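Long-range contacts in rhodanese domain-containing protein (Thermoplasma volcanium GSS1, PDB 3GK5), which is of unknown function but carries a rhodanese-like domain, the fold of enzymes that transfer sulfur: residues V20-E25 against S37-I42; K57-C62 against V83-G88. All coordinates share one frame; numbering follows the deposited sequence.

How the contacts relate
Both contacts belong to one five-stranded parallel sheet of the rhodanese-like domain, which is one part of a longer protein. Contact 1 (20-25 with 37-42) pairs strand 19-22 with the outermost strand 38-39; contact 2 (57-62 with 83-88) pairs strands 58-61 and 82-85. Along the chain contact 1 closes before contact 2 opens, each as a beta-alpha-beta unit, around helices 26-29 and 66-76. Their centres lie about 10 Å apart, and strands 19-22 and 58-61 join them: L21 N is 2.8 Å from A59 O and L21 O 2.9 Å from I61 N, probable hydrogen bonds. Across the sheet the strands run 5-6, 82-85, 58-61, 19-22, 38-39, so the contacts make up four neighbouring strands of the domain core.

Contact 1: residues V20-E25 against S37-I42; sequences VLDVRE and SINIPI
The N39 amide is coplanar with both its acceptors: ND2 donates to D22 O at 2.7 Å and to R24 O at 3.1 Å, one NH2 bridging two carbonyls. The R24 guanidinium holds the D22 carboxylate in plane at its edge, NE and NH2 meeting the syn lone pairs of its oxygens side-on, a salt bridge, and that carboxylate is turned 73° from the N39 amide. The groups sit at the end of a parallel strand pair, 19-22 and 38-39, which with helix 26-29 forms a beta-alpha-beta unit of the rhodanese-like fold. D22 CG stands anti to its backbone N (chi1 -169°), and OD2 takes the R24 backbone N at 2.9 Å in an Asx turn; R24 NH2 also reaches G32 O. I38 N donates to V20 O, D22 N to I38 O and I40 N to D22 O; past the strand ends I42 N donates to V23 O. D22 O is gripped on opposite faces, by I40 N and by ND2, the latter 40° out of plane. On the face of L21 and I38, L21 CD2 packs 3.8 Å from I38 CG2 and also touches I40. A water donates to D22 OD1 at 2.8 Å and to S37 OG, which also bonds with I34 O. Beyond the strands the E25 chain bends at chi2, its carboxylate against P41, OE1 and OE2 each 3.6 Å from P41 CB.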
ATOM      1  N   VAL A  20      -4.492   3.769   0.685  1.00 26.52           N
ATOM      2  CA  VAL A  20      -3.182   3.229   0.361  1.00 23.68           C
ATOM      3  C   VAL A  20      -2.239   3.155   1.556  1.00 26.59           C
ATOM      4  O   VAL A  20      -2.012   4.161   2.230  1.00 27.76           O
ATOM      5  CB  VAL A  20      -2.507   4.080  -0.726  1.00 14.01           C
ATOM      6  CG1 VAL A  20      -1.185   3.476  -1.108  1.00 23.09           C
ATOM      7  CG2 VAL A  20      -3.419   4.197  -1.931  1.00 13.49           C
ATOM      8  N   LEU A  21      -1.693   1.967   1.813  1.00 21.11           N
ATOM      9  CA  LEU A  21      -0.734   1.781   2.907  1.00 22.09           C
ATOM     10  C   LEU A  21       0.629   1.554   2.256  1.00 19.74           C
ATOM     11  O   LEU A  21       0.850   0.528   1.609  1.00 18.46           O
ATOM     12  CB  LEU A  21      -1.080   0.553   3.746  1.00 13.56           C
ATOM     13  CG  LEU A  21      -0.716   0.545   5.235  1.00 22.24           C
ATOM     14  CD1 LEU A  21      -0.588  -0.903   5.688  1.00 17.91           C
ATOM     15  CD2 LEU A  21       0.570   1.291   5.511  1.00 24.04           C
ATOM     16  N   ASP A  22       1.543   2.504   2.434  1.00 14.97           N
ATOM     17  CA  ASP A  22       2.875   2.397   1.842  1.00 16.14           C
ATOM     18  C   ASP A  22       3.822   1.826   2.886  1.00 16.84           C
ATOM     19  O   ASP A  22       4.128   2.486   3.875  1.00 16.44           O
ATOM     20  CB  ASP A  22       3.346   3.778   1.372  1.00 11.61           C
ATOM     21  CG  ASP A  22       4.590   3.711   0.524  1.00 18.25           C
ATOM     22  OD1 ASP A  22       4.674   4.511  -0.436  1.00 25.26           O
ATOM     23  OD2 ASP A  22       5.488   2.879   0.813  1.00 20.26           O
ATOM     24  N   VAL A  23       4.283   0.598   2.652  1.00 24.83           N
ATOM     25  CA  VAL A  23       5.163  -0.099   3.587  1.00 22.77           C
ATOM     26  C   VAL A  23       6.650  -0.001   3.285  1.00 14.64           C
ATOM     27  O   VAL A  23       7.455  -0.762   3.821  1.00 19.21           O
ATOM     28  CB  VAL A  23       4.775  -1.570   3.670  1.00 22.73           C
ATOM     29  CG1 VAL A  23       3.297  -1.679   4.020  1.00 16.71           C
ATOM     30  CG2 VAL A  23       5.066  -2.249   2.348  1.00 11.40           C
ATOM     31  N   ARG A  24       7.005   0.952   2.437  1.00 21.37           N
ATOM     32  CA  ARG A  24       8.391   1.186   2.061  1.00 19.44           C
ATOM     33  C   ARG A  24       9.041   2.051   3.133  1.00 14.72           C
ATOM     34  O   ARG A  24       8.358   2.594   3.998  1.00 19.78           O
ATOM     35  CB  ARG A  24       8.451   1.911   0.713  1.00 17.27           C
ATOM     36  CG  ARG A  24       7.777   1.162  -0.425  1.00 24.54           C
ATOM     37  CD  ARG A  24       7.984   1.875  -1.742  1.00 20.43           C
ATOM     38  NE  ARG A  24       7.295   3.160  -1.759  1.00 23.13           N
ATOM     39  CZ  ARG A  24       7.598   4.161  -2.575  1.00 19.86           C
ATOM     40  NH1 ARG A  24       8.589   4.032  -3.447  1.00 12.28           N
ATOM     41  NH2 ARG A  24       6.910   5.289  -2.517  1.00 21.99           N
ATOM     42  N   GLU A  25      10.360   2.174   3.070  1.00 18.14           N
ATOM     43  CA  GLU A  25      11.089   2.990   4.028  1.00 24.69           C
ATOM     44  C   GLU A  25      10.825   4.449   3.682  1.00 22.68           C
ATOM     45  O   GLU A  25      10.650   4.795   2.516  1.00 25.34           O
ATOM     46  CB  GLU A  25      12.591   2.684   3.974  1.00 34.92           C
ATOM     47  CG  GLU A  25      12.930   1.257   4.395  1.00 34.06           C
ATOM     48  CD  GLU A  25      12.326   0.896   5.742  1.00 44.76           C
ATOM     49  OE1 GLU A  25      11.791  -0.229   5.882  1.00 36.08           O
ATOM     50  OE2 GLU A  25      12.388   1.737   6.668  1.00 52.21           O
ATOM     51  N   SER A  37      -1.537   8.415   1.137  1.00 22.97           N
ATOM     52  CA  SER A  37      -1.171   7.069   1.552  1.00 33.47           C
ATOM     53  C   SER A  37      -0.427   7.138   2.890  1.00 33.22           C
ATOM     54  O   SER A  37       0.513   7.918   3.045  1.00 41.31           O
ATOM     55  CB  SER A  37      -0.298   6.384   0.485  1.00 28.84           C
ATOM     56  OG  SER A  37       1.036   6.865   0.492  1.00 28.63           O
ATOM     57  N   ILE A  38      -0.873   6.348   3.864  1.00 29.42           N
ATOM     58  CA  ILE A  38      -0.220   6.315   5.165  1.00 22.13           C
ATOM     59  C   ILE A  38       1.045   5.486   5.019  1.00 22.97           C
ATOM     60  O   ILE A  38       1.036   4.440   4.365  1.00 23.05           O
ATOM     61  CB  ILE A  38      -1.102   5.660   6.233  1.00 31.96           C
ATOM     62  CG1 ILE A  38      -0.273   5.409   7.503  1.00 35.90           C
ATOM     63  CG2 ILE A  38      -1.668   4.352   5.699  1.00 35.37           C
ATOM     64  CD1 ILE A  38       0.339   6.667   8.126  1.00 34.85           C
ATOM     65  N   ASN A  39       2.126   5.950   5.641  1.00 16.87           N
ATOM     66  CA  ASN A  39       3.408   5.268   5.559  1.00 17.94           C
ATOM     67  C   ASN A  39       3.778   4.465   6.803  1.00 17.35           C
ATOM     68  O   ASN A  39       3.953   5.015   7.890  1.00 18.55           O
ATOM     69  CB  ASN A  39       4.516   6.284   5.273  1.00 18.60           C
ATOM     70  CG  ASN A  39       5.887   5.642   5.106  1.00 27.41           C
ATOM     71  OD1 ASN A  39       6.908   6.272   5.404  1.00 31.19           O
ATOM     72  ND2 ASN A  39       5.923   4.399   4.614  1.00 13.61           N
ATOM     73  N   ILE A  40       3.875   3.154   6.628  1.00 12.42           N
ATOM     74  CA  ILE A  40       4.286   2.267   7.692  1.00 12.49           C
ATOM     75  C   ILE A  40       5.315   1.293   7.124  1.00 19.89           C
ATOM     76  O   ILE A  40       4.969   0.348   6.410  1.00 21.71           O
ATOM     77  CB  ILE A  40       3.122   1.456   8.281  1.00 17.05           C
ATOM     78  CG1 ILE A  40       2.106   2.400   8.937  1.00 26.28           C
ATOM     79  CG2 ILE A  40       3.665   0.487   9.349  1.00 21.54           C
ATOM     80  CD1 ILE A  40       0.848   1.708   9.463  1.00  6.54           C
ATOM     81  N   PRO A  41       6.603   1.528   7.417  1.00 23.24           N
ATOM     82  CA  PRO A  41       7.660   0.640   6.917  1.00 15.38           C
ATOM     83  C   PRO A  41       7.470  -0.752   7.502  1.00 17.30           C
ATOM     84  O   PRO A  41       7.031  -0.873   8.635  1.00 25.18           O
ATOM     85  CB  PRO A  41       8.936   1.309   7.421  1.00 12.33           C
ATOM     86  CG  PRO A  41       8.563   2.765   7.435  1.00 26.09           C
ATOM     87  CD  PRO A  41       7.175   2.738   8.036  1.00 14.42           C
ATOM     88  N   ILE A  42       7.779  -1.793   6.731  1.00 20.07           N
ATOM     89  CA  ILE A  42       7.633  -3.175   7.197  1.00 26.57           C
ATOM     90  C   ILE A  42       8.422  -3.455   8.474  1.00 29.58           C
ATOM     91  O   ILE A  42       8.174  -4.446   9.163  1.00 28.40           O
ATOM     92  CB  ILE A  42       8.114  -4.197   6.137  1.00 26.87           C
ATOM     93  CG1 ILE A  42       9.452  -3.743   5.572  1.00 31.91           C
ATOM     94  CG2 ILE A  42       7.074  -4.375   5.053  1.00 23.14           C
ATOM     95  CD1 ILE A  42       9.995  -4.643   4.491  1.00 55.79           C
TER
HETATM   96  O   HOH W   1       2.302   5.265  -1.673  1.00 26.48           O

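Contact 2: residues K57-C62 against V83-G88; sequences KYAVIC and VDVEGG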
ATOM      1  N   LYS A  57     -10.678  -0.232   3.953  1.00 33.12           N
ATOM      2  CA  LYS A  57     -10.221  -1.148   2.913  1.00 26.21           C
ATOM      3  C   LYS A  57      -8.839  -0.647   2.508  1.00 20.64           C
ATOM      4  O   LYS A  57      -8.714   0.373   1.838  1.00 21.66           O
ATOM      5  CB  LYS A  57     -11.173  -1.081   1.719  1.00 26.51           C
ATOM      6  CG  LYS A  57     -10.797  -1.949   0.529  1.00 40.38           C
ATOM      7  CD  LYS A  57     -11.188  -3.397   0.748  1.00 42.12           C
ATOM      8  CE  LYS A  57     -11.830  -4.009  -0.507  1.00 46.09           C
ATOM      9  NZ  LYS A  57     -10.860  -4.260  -1.622  1.00 37.64           N
ATOM     10  N   TYR A  58      -7.802  -1.363   2.920  1.00 19.27           N
ATOM     11  CA  TYR A  58      -6.442  -0.949   2.607  1.00 22.53           C
ATOM     12  C   TYR A  58      -5.837  -1.576   1.358  1.00 26.12           C
ATOM     13  O   TYR A  58      -6.102  -2.733   1.028  1.00 33.43           O
ATOM     14  CB  TYR A  58      -5.517  -1.234   3.793  1.00 17.57           C
ATOM     15  CG  TYR A  58      -5.810  -0.411   5.029  1.00 23.89           C
ATOM     16  CD1 TYR A  58      -6.561  -0.935   6.089  1.00 20.83           C
ATOM     17  CD2 TYR A  58      -5.318   0.887   5.150  1.00 17.46           C
ATOM     18  CE1 TYR A  58      -6.805  -0.181   7.237  1.00 26.01           C
ATOM     19  CE2 TYR A  58      -5.555   1.645   6.288  1.00 21.96           C
ATOM     20  CZ  TYR A  58      -6.294   1.112   7.323  1.00 26.08           C
ATOM     21  OH  TYR A  58      -6.521   1.879   8.438  1.00 31.25           O
ATOM     22  N   ALA A  59      -5.019  -0.785   0.675  1.00 18.26           N
ATOM     23  CA  ALA A  59      -4.310  -1.225  -0.518  1.00 22.13           C
ATOM     24  C   ALA A  59      -2.824  -1.110  -0.157  1.00 17.87           C
ATOM     25  O   ALA A  59      -2.273  -0.007  -0.081  1.00 24.12           O
ATOM     26  CB  ALA A  59      -4.660  -0.315  -1.714  1.00 13.36           C
ATOM     27  N   VAL A  60      -2.183  -2.249   0.081  1.00 16.24           N
ATOM     28  CA  VAL A  60      -0.778  -2.262   0.478  1.00 10.62           C
ATOM     29  C   VAL A  60       0.136  -2.184  -0.716  1.00  9.92           C
ATOM     30  O   VAL A  60       0.129  -3.055  -1.585  1.00 20.70           O
ATOM     31  CB  VAL A  60      -0.420  -3.528   1.265  1.00 11.48           C
ATOM     32  CG1 VAL A  60       0.910  -3.331   1.962  1.00 13.54           C
ATOM     33  CG2 VAL A  60      -1.509  -3.849   2.247  1.00  5.41           C
ATOM     34  N   ILE A  61       0.937  -1.132  -0.748  1.00 11.45           N
ATOM     35  CA  ILE A  61       1.827  -0.942  -1.861  1.00  9.12           C
ATOM     36  C   ILE A  61       3.275  -1.052  -1.463  1.00 11.38           C
ATOM     37  O   ILE A  61       3.661  -0.773  -0.334  1.00 21.98           O
ATOM     38  CB  ILE A  61       1.585   0.408  -2.519  1.00 10.00           C
ATOM     39  CG1 ILE A  61       2.227   0.424  -3.914  1.00 10.57           C
ATOM     40  CG2 ILE A  61       2.132   1.502  -1.636  1.00 13.64           C
ATOM     41  CD1 ILE A  61       1.444   1.259  -4.936  1.00  9.47           C
ATOM     42  N   CYS A  62       4.081  -1.447  -2.426  1.00 14.71           N
ATOM     43  CA  CYS A  62       5.493  -1.636  -2.200  1.00 25.52           C
ATOM     44  C   CYS A  62       6.272  -1.036  -3.377  1.00 21.13           C
ATOM     45  O   CYS A  62       5.675  -0.449  -4.272  1.00 28.03           O
ATOM     46  CB  CYS A  62       5.718  -3.133  -2.085  1.00 25.21           C
ATOM     47  SG  CYS A  62       7.353  -3.576  -1.833  1.00 36.55           S
ATOM     48  N   VAL A  83      -5.563  -5.446   0.720  1.00 23.74           N
ATOM     49  CA  VAL A  83      -5.267  -6.089  -0.552  1.00 15.21           C
ATOM     50  C   VAL A  83      -3.846  -5.725  -0.968  1.00 16.97           C
ATOM     51  O   VAL A  83      -3.328  -4.698  -0.545  1.00 25.55           O
ATOM     52  CB  VAL A  83      -6.228  -5.599  -1.632  1.00 29.23           C
ATOM     53  CG1 VAL A  83      -7.656  -6.006  -1.285  1.00 25.89           C
ATOM     54  CG2 VAL A  83      -6.121  -4.090  -1.744  1.00 29.23           C
ATOM     55  N   ASP A  84      -3.221  -6.559  -1.793  1.00 14.56           N
ATOM     56  CA  ASP A  84      -1.854  -6.307  -2.260  1.00 24.14           C
ATOM     57  C   ASP A  84      -1.909  -5.628  -3.631  1.00 24.93           C
ATOM     58  O   ASP A  84      -2.728  -5.995  -4.474  1.00 35.08           O
ATOM     59  CB  ASP A  84      -1.083  -7.639  -2.347  1.00 19.59           C
ATOM     60  CG  ASP A  84       0.373  -7.463  -2.750  1.00 35.05           C
ATOM     61  OD1 ASP A  84       1.033  -6.539  -2.224  1.00 30.88           O
ATOM     62  OD2 ASP A  84       0.873  -8.262  -3.581  1.00 36.37           O
ATOM     63  N   VAL A  85      -1.057  -4.630  -3.848  1.00 15.91           N
ATOM     64  CA  VAL A  85      -1.030  -3.925  -5.128  1.00 16.81           C
ATOM     65  C   VAL A  85       0.056  -4.500  -6.046  1.00 28.65           C
ATOM     66  O   VAL A  85       1.257  -4.397  -5.767  1.00 24.54           O
ATOM     67  CB  VAL A  85      -0.764  -2.406  -4.945  1.00 20.25           C
ATOM     68  CG1 VAL A  85      -0.768  -1.710  -6.297  1.00 16.06           C
ATOM     69  CG2 VAL A  85      -1.799  -1.791  -4.029  1.00 15.17           C
ATOM     70  N   GLU A  86      -0.381  -5.090  -7.153  1.00 28.38           N
ATOM     71  CA  GLU A  86       0.521  -5.707  -8.122  1.00 29.88           C
ATOM     72  C   GLU A  86       1.502  -4.744  -8.784  1.00 28.84           C
ATOM     73  O   GLU A  86       1.119  -3.671  -9.243  1.00 21.61           O
ATOM     74  CB  GLU A  86      -0.314  -6.405  -9.196  1.00 37.54           C
ATOM     75  CG  GLU A  86      -1.362  -7.335  -8.609  1.00 45.82           C
ATOM     76  CD  GLU A  86      -2.473  -7.682  -9.580  1.00 50.56           C
ATOM     77  OE1 GLU A  86      -3.381  -8.448  -9.181  1.00 44.97           O
ATOM     78  OE2 GLU A  86      -2.440  -7.191 -10.732  1.00 51.97           O
ATOM     79  N   GLY A  87       2.768  -5.148  -8.835  1.00 27.40           N
ATOM     80  CA  GLY A  87       3.791  -4.331  -9.459  1.00 26.38           C
ATOM     81  C   GLY A  87       4.390  -3.242  -8.587  1.00 28.51           C
ATOM     82  O   GLY A  87       5.382  -2.613  -8.964  1.00 33.08           O
ATOM     83  N   GLY A  88       3.795  -3.016  -7.422  1.00 22.86           N
ATOM     84  CA  GLY A  88       4.291  -1.981  -6.535  1.00 16.90           C
ATOM     85  C   GLY A  88       3.960  -0.606  -7.083  1.00 20.98           C
ATOM     86  O   GLY A  88       3.095  -0.462  -7.953  1.00 23.86           O
TER
HETATM   87  O   HOH W   2       3.033  -3.456  -3.875  1.00 17.39           O
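V83 packs alongside A59 in the tight part of the pair: its CG2 lies 3.6 Å from A59 CA, and A59 CB also touches V85 CG2. Three backbone bonds, Y58 O with V83 N, V83 O with V60 N and V60 O with V85 N, zip this parallel pair of the rhodanese-like sheet. I61 CG1 stands anti to the backbone N (chi1 -164°) and lies 3.8 Å from G88 C; CD1 beyond it is 3.9 Å from V85 CG1. An alanine here would take away CG1 and CD1 and would probably open a gap beside V85 CG1 and the G88 backbone. G88 closes the type II turn, and a CB there would strike C62 O. The ends are looser: partly exposed K57 touches V83 CG1 only with NZ, at 3.7 Å, while bonding to Y18 OH. Past V60 O the direct backbone bonds stop, and a water links V85 O, at 2.8 Å, with C62 N, the latter weakly. C62 opens the loop before helix 66-76, probably at the position of the active-site cysteine of rhodaneses. The middle of the pair therefore relies on backbone amides and hydrocarbon, whereas the end at this loop depends partly on water.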